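Local coordinates for protein sulfide-quinone reductase (Aquifex aeolicus, PDB 3HYW) that oxidises hydrogen sulfide and passes the electrons through FAD to quinone in the membrane, building up polysulfur that is released typically as cyclooctasulfur, at residues Arg36-Met50 against Ile123-Leu136. Numbering follows the deposited sequence. Where two conformers were deposited one is given.
Sequences RPYFGFTPAFPHLAM and ICTAEHALETQKKL. With FAD (flavin-adenine dinucleotide), chain G; H2S (hydrosulfuric acid), chain J.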
# COMPACT_ATOMS: atom_id res chain seq x y z
N ARG A 36 -21.64 32.82 23.02
CA ARG A 36 -20.88 32.18 24.08
C ARG A 36 -20.06 33.22 24.84
O ARG A 36 -19.48 34.10 24.22
CB ARG A 36 -19.97 31.09 23.51
CG ARG A 36 -20.68 29.78 23.27
CD ARG A 36 -19.77 28.76 22.61
NE ARG A 36 -20.42 27.46 22.53
CZ ARG A 36 -21.20 27.06 21.52
NH1 ARG A 36 -21.43 27.87 20.49
NH2 ARG A 36 -21.75 25.85 21.55
N PRO A 37 -20.01 33.11 26.18
CA PRO A 37 -19.27 34.06 27.01
C PRO A 37 -17.76 33.83 27.00
O PRO A 37 -17.02 34.57 27.64
CB PRO A 37 -19.83 33.81 28.41
CG PRO A 37 -20.23 32.36 28.38
CD PRO A 37 -20.69 32.07 26.99
N TYR A 38 -17.31 32.82 26.26
CA TYR A 38 -15.91 32.42 26.30
C TYR A 38 -15.39 32.15 24.89
O TYR A 38 -16.17 31.80 24.00
CB TYR A 38 -15.75 31.15 27.16
CG TYR A 38 -16.50 29.93 26.61
CD1 TYR A 38 -15.88 29.05 25.73
CD2 TYR A 38 -17.82 29.67 27.00
CE1 TYR A 38 -16.56 27.95 25.21
CE2 TYR A 38 -18.52 28.56 26.48
CZ TYR A 38 -17.88 27.71 25.60
OH TYR A 38 -18.54 26.61 25.09
N PHE A 39 -14.08 32.32 24.70
CA PHE A 39 -13.43 31.71 23.55
C PHE A 39 -13.11 30.26 23.91
O PHE A 39 -12.49 29.99 24.93
CB PHE A 39 -12.13 32.44 23.17
CG PHE A 39 -11.23 31.63 22.25
CD1 PHE A 39 -11.40 31.68 20.88
CD2 PHE A 39 -10.23 30.80 22.77
CE1 PHE A 39 -10.60 30.93 20.02
CE2 PHE A 39 -9.42 30.04 21.92
CZ PHE A 39 -9.60 30.11 20.55
N GLY A 40 -13.54 29.32 23.06
CA GLY A 40 -13.23 27.91 23.28
C GLY A 40 -12.14 27.45 22.32
O GLY A 40 -12.26 27.65 21.12
N PHE A 41 -11.08 26.86 22.85
CA PHE A 41 -10.02 26.33 21.99
C PHE A 41 -10.46 24.99 21.40
O PHE A 41 -10.25 23.91 21.98
CB PHE A 41 -8.68 26.21 22.72
CG PHE A 41 -7.53 25.83 21.81
CD1 PHE A 41 -7.06 26.73 20.86
CD2 PHE A 41 -6.95 24.58 21.89
CE1 PHE A 41 -6.00 26.39 20.02
CE2 PHE A 41 -5.90 24.23 21.05
CZ PHE A 41 -5.42 25.14 20.12
N THR A 42 -11.10 25.10 20.24
CA THR A 42 -11.71 23.97 19.54
C THR A 42 -10.80 22.74 19.37
O THR A 42 -11.24 21.60 19.59
CB THR A 42 -12.33 24.41 18.18
OG1 THR A 42 -12.97 25.69 18.31
CG2 THR A 42 -13.36 23.42 17.74
N PRO A 43 -9.53 22.94 18.95
CA PRO A 43 -8.63 21.79 18.81
C PRO A 43 -8.37 20.94 20.08
O PRO A 43 -7.80 19.84 19.96
CB PRO A 43 -7.32 22.42 18.34
CG PRO A 43 -7.74 23.64 17.64
CD PRO A 43 -8.85 24.18 18.51
N ALA A 44 -8.77 21.43 21.25
CA ALA A 44 -8.64 20.65 22.48
C ALA A 44 -9.96 20.00 22.90
O ALA A 44 -10.04 19.37 23.95
CB ALA A 44 -8.07 21.51 23.63
N PHE A 45 -11.00 20.16 22.07
CA PHE A 45 -12.30 19.56 22.36
C PHE A 45 -12.29 18.02 22.35
O PHE A 45 -12.95 17.40 23.19
CB PHE A 45 -13.41 20.10 21.44
CG PHE A 45 -13.80 21.55 21.70
CD1 PHE A 45 -13.22 22.28 22.74
CD2 PHE A 45 -14.78 22.17 20.93
CE1 PHE A 45 -13.58 23.61 22.97
CE2 PHE A 45 -15.16 23.49 21.16
CZ PHE A 45 -14.56 24.21 22.18
N PRO A 46 -11.55 17.39 21.41
CA PRO A 46 -11.41 15.92 21.52
C PRO A 46 -10.77 15.48 22.83
O PRO A 46 -11.15 14.45 23.39
CB PRO A 46 -10.50 15.56 20.33
CG PRO A 46 -10.69 16.69 19.34
CD PRO A 46 -10.86 17.91 20.20
N HIS A 47 -9.80 16.25 23.32
CA HIS A 47 -9.16 15.97 24.60
C HIS A 47 -10.13 16.22 25.75
O HIS A 47 -10.11 15.49 26.73
CB HIS A 47 -7.91 16.85 24.76
CG HIS A 47 -6.99 16.82 23.58
ND1 HIS A 47 -7.31 17.40 22.37
CD2 HIS A 47 -5.76 16.28 23.43
CE1 HIS A 47 -6.32 17.21 21.52
NE2 HIS A 47 -5.36 16.54 22.14
N LEU A 48 -10.95 17.27 25.64
CA LEU A 48 -12.00 17.51 26.64
C LEU A 48 -12.97 16.33 26.71
O LEU A 48 -13.36 15.90 27.79
CB LEU A 48 -12.77 18.81 26.34
CG LEU A 48 -13.82 19.28 27.37
CD1 LEU A 48 -13.16 19.75 28.69
CD2 LEU A 48 -14.69 20.39 26.81
N ALA A 49 -13.34 15.81 25.54
CA ALA A 49 -14.21 14.64 25.45
C ALA A 49 -13.58 13.40 26.07
O ALA A 49 -14.28 12.53 26.60
CB ALA A 49 -14.59 14.37 24.01
N MET A 50 -12.26 13.32 26.02
CA MET A 50 -11.55 12.18 26.61
C MET A 50 -11.35 12.35 28.12
O MET A 50 -10.93 11.41 28.79
CB MET A 50 -10.21 11.96 25.92
CG MET A 50 -10.31 11.41 24.49
SD MET A 50 -11.20 9.85 24.37
CE MET A 50 -10.33 8.85 25.57
N ILE A 123 -18.23 15.90 19.41
CA ILE A 123 -17.16 16.59 20.13
C ILE A 123 -16.89 17.98 19.54
O ILE A 123 -15.84 18.58 19.81
CB ILE A 123 -15.86 15.73 20.16
CG1 ILE A 123 -15.29 15.54 18.74
CG2 ILE A 123 -16.13 14.37 20.82
CD1 ILE A 123 -14.03 14.67 18.67
N CYS A 124 -17.85 18.50 18.78
CA CYS A 124 -17.66 19.74 18.01
C CYS A 124 -17.84 21.01 18.82
O CYS A 124 -17.37 22.08 18.41
CB CYS A 124 -18.61 19.76 16.80
SG CYS A 124 -18.22 18.58 15.54
N THR A 125 -18.55 20.92 19.94
CA THR A 125 -18.60 22.01 20.91
C THR A 125 -18.12 21.50 22.26
O THR A 125 -18.11 20.30 22.50
CB THR A 125 -20.01 22.64 21.05
OG1 THR A 125 -20.90 21.68 21.63
CG2 THR A 125 -20.56 23.11 19.70
N ALA A 126 -17.72 22.42 23.13
CA ALA A 126 -17.31 22.07 24.49
C ALA A 126 -18.43 21.34 25.21
O ALA A 126 -18.20 20.34 25.90
CB ALA A 126 -16.91 23.32 25.26
N GLU A 127 -19.65 21.85 25.03
CA GLU A 127 -20.85 21.33 25.67
C GLU A 127 -21.16 19.90 25.24
O GLU A 127 -21.46 19.04 26.08
CB GLU A 127 -22.03 22.26 25.36
CG GLU A 127 -21.95 23.63 26.06
CD GLU A 127 -21.13 24.67 25.29
OE1 GLU A 127 -20.73 24.42 24.13
OE2 GLU A 127 -20.90 25.76 25.86
N HIS A 128 -21.07 19.63 23.94
CA HIS A 128 -21.23 18.26 23.42
C HIS A 128 -20.08 17.33 23.86
O HIS A 128 -20.32 16.17 24.21
CB HIS A 128 -21.29 18.27 21.89
CG HIS A 128 -22.60 18.74 21.33
ND1 HIS A 128 -22.69 19.84 20.50
CD2 HIS A 128 -23.85 18.26 21.46
CE1 HIS A 128 -23.96 20.01 20.15
NE2 HIS A 128 -24.68 19.07 20.72
N ALA A 129 -18.85 17.83 23.82
CA ALA A 129 -17.68 17.04 24.24
C ALA A 129 -17.78 16.57 25.70
O ALA A 129 -17.38 15.45 26.03
CB ALA A 129 -16.38 17.81 24.00
N LEU A 130 -18.33 17.42 26.56
CA LEU A 130 -18.53 17.06 27.96
C LEU A 130 -19.56 15.94 28.15
O LEU A 130 -19.37 15.06 29.00
CB LEU A 130 -18.88 18.29 28.80
CG LEU A 130 -17.66 19.20 29.01
CD1 LEU A 130 -18.06 20.62 29.33
CD2 LEU A 130 -16.70 18.64 30.06
N GLU A 131 -20.63 15.97 27.36
CA GLU A 131 -21.61 14.87 27.32
C GLU A 131 -20.96 13.57 26.86
O GLU A 131 -21.25 12.50 27.40
CB GLU A 131 -22.77 15.23 26.39
CG GLU A 131 -23.54 16.50 26.77
CD GLU A 131 -24.82 16.69 25.96
OE1 GLU A 131 -24.86 16.29 24.77
OE2 GLU A 131 -25.80 17.23 26.52
N THR A 132 -20.10 13.65 25.85
CA THR A 132 -19.33 12.49 25.37
C THR A 132 -18.45 11.88 26.46
O THR A 132 -18.39 10.66 26.60
CB THR A 132 -18.44 12.87 24.17
OG1 THR A 132 -19.26 13.36 23.11
CG2 THR A 132 -17.63 11.66 23.68
N GLN A 133 -17.77 12.74 27.23
CA GLN A 133 -16.94 12.30 28.35
C GLN A 133 -17.76 11.44 29.31
O GLN A 133 -17.30 10.39 29.75
CB GLN A 133 -16.32 13.51 29.07
CG GLN A 133 -15.37 13.15 30.22
CD GLN A 133 -14.77 14.38 30.92
OE1 GLN A 133 -14.52 15.43 30.30
NE2 GLN A 133 -14.52 14.24 32.22
N LYS A 134 -18.99 11.89 29.59
CA LYS A 134 -19.89 11.20 30.51
C LYS A 134 -20.31 9.82 30.00
O LYS A 134 -20.48 8.89 30.79
CB LYS A 134 -21.13 12.05 30.81
CG LYS A 134 -20.84 13.36 31.53
CD LYS A 134 -22.11 13.97 32.08
CE LYS A 134 -21.92 15.44 32.44
NZ LYS A 134 -22.70 15.81 33.67
N LYS A 135 -20.47 9.70 28.68
CA LYS A 135 -20.88 8.43 28.06
C LYS A 135 -19.72 7.46 27.91
O LYS A 135 -19.93 6.25 27.89
CB LYS A 135 -21.57 8.67 26.72
CG LYS A 135 -23.02 9.13 26.86
CD LYS A 135 -23.71 9.33 25.51
CE LYS A 135 -24.23 8.02 24.90
NZ LYS A 135 -25.11 8.28 23.71
N LEU A 136 -18.50 7.99 27.81
CA LEU A 136 -17.29 7.17 27.75
C LEU A 136 -17.06 6.36 29.03
O LEU A 136 -16.65 5.20 28.97
CB LEU A 136 -16.06 8.01 27.42
CG LEU A 136 -15.81 8.33 25.94
CD1 LEU A 136 -14.67 9.33 25.80
CD2 LEU A 136 -15.51 7.07 25.16
PA FAD G . -15.64 28.83 16.12
O1A FAD G . -14.22 28.91 16.61
O2A FAD G . -16.47 27.63 16.44
O5B FAD G . -16.37 30.15 16.65
C5B FAD G . -17.68 30.55 16.29
C4B FAD G . -18.15 31.54 17.34
O4B FAD G . -19.35 32.18 16.91
C3B FAD G . -18.49 30.83 18.64
O3B FAD G . -18.01 31.63 19.73
C2B FAD G . -20.00 30.78 18.64
O2B FAD G . -20.54 30.74 19.96
C1B FAD G . -20.35 32.07 17.93
N9A FAD G . -21.70 32.10 17.30
C8A FAD G . -22.32 31.11 16.63
N7A FAD G . -23.52 31.56 16.19
C5A FAD G . -23.65 32.84 16.60
C6A FAD G . -24.64 33.81 16.46
N6A FAD G . -25.79 33.53 15.80
N1A FAD G . -24.46 35.05 17.00
C2A FAD G . -23.33 35.35 17.66
N3A FAD G . -22.35 34.43 17.81
C4A FAD G . -22.49 33.18 17.29
N1 FAD G . -8.46 23.01 13.17
C2 FAD G . -7.11 22.87 13.21
O2 FAD G . -6.38 23.58 12.49
N3 FAD G . -6.52 21.97 14.04
C4 FAD G . -7.27 21.20 14.85
O4 FAD G . -6.70 20.28 15.68
C4X FAD G . -8.65 21.32 14.82
N5 FAD G . -9.41 20.54 15.62
C5X FAD G . -10.75 20.65 15.62
C6 FAD G . -11.51 19.84 16.47
C7 FAD G . -12.90 19.92 16.48
C7M FAD G . -13.67 19.02 17.42
C8 FAD G . -13.53 20.83 15.63
C8M FAD G . -15.04 20.97 15.58
C9 FAD G . -12.77 21.63 14.78
C9A FAD G . -11.36 21.56 14.77
N10 FAD G . -10.61 22.36 13.95
C10 FAD G . -9.26 22.24 13.96
C1' FAD G . -11.27 23.28 13.00
C2' FAD G . -11.32 24.77 13.26
O2' FAD G . -10.01 25.26 13.60
C3' FAD G . -12.36 25.05 14.34
O3' FAD G . -13.65 24.56 13.90
C4' FAD G . -12.46 26.54 14.65
O4' FAD G . -13.12 26.70 15.91
C5' FAD G . -13.23 27.28 13.56
O5' FAD G . -13.23 28.68 13.82
P FAD G . -14.52 29.61 13.57
O1P FAD G . -14.17 31.00 14.02
O2P FAD G . -15.05 29.40 12.17
O3P FAD G . -15.66 28.99 14.52
S H2S J . -16.05 20.00 14.81
O HOH W 1 -17.83 25.28 22.52
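Phe45 slides its ring between the backbone of Thr42 and the start of helix 126-136: Thr42 CA lies over the centre of one face, and the amide nitrogen of Ala126 stands 3.4 Å above the other, offset toward the rim. The carbonyl oxygen of Cys124 meets the ring at its edge. Beyond the ring the Glu127 carboxylate is shared by Tyr38 and Arg36. Glu127, bent at chi2 (85°), sends OE2 to Tyr38 OH, a 2.6 Å hydrogen bond in which the tyrosine is the donor, and OE1 to Arg36 NH2 in a 3.1 Å salt bridge. That oxygen lies in the guanidinium plane, yet the arginine reaches it from above the carboxylate plane. Arg36 NH1 bonds in turn to the ribose hydroxyl O2B of FAD, so the carboxylate probably helps to orient a cofactor-binding arginine. A water donates to Tyr38 OH and accepts from Ala126 N in the first turn, where Thr125 OG1 caps the helix by accepting from His128 N.

Farther along, helices 45-50 and 126-136 run roughly parallel, 7.5 Å apart and crossing at -33°. Alanines permit this closeness: Ala49 CA makes a CA-H...O contact of 3.3 Å with Ala129 O, and Ala49 CB lies 3.9 Å from Ala129 CB. Ala49 CB also packs on Ile123 CG2, in the loop before the helix, at 3.5 Å. Leu48, its CG anti to the backbone N (chi1 -174°), lays CD2 against Ala126 and Leu130. Near the flavin, Thr42 OG1 and the ribityl hydroxyl O4' of FAD share a 2.6 Å hydrogen bond, while Cys124 lines the pocket of the bound hydrogen sulfide.

The pair thus borders both cofactor and sulfide within the pyridine nucleotide-disulphide oxidoreductase fold. Helix 158-173 packs against Pro46, Met50 and Leu136, strand 247-255 touches Ile123 and Cys124, and helix 376-395 touches Phe39, Phe41 and Ala44.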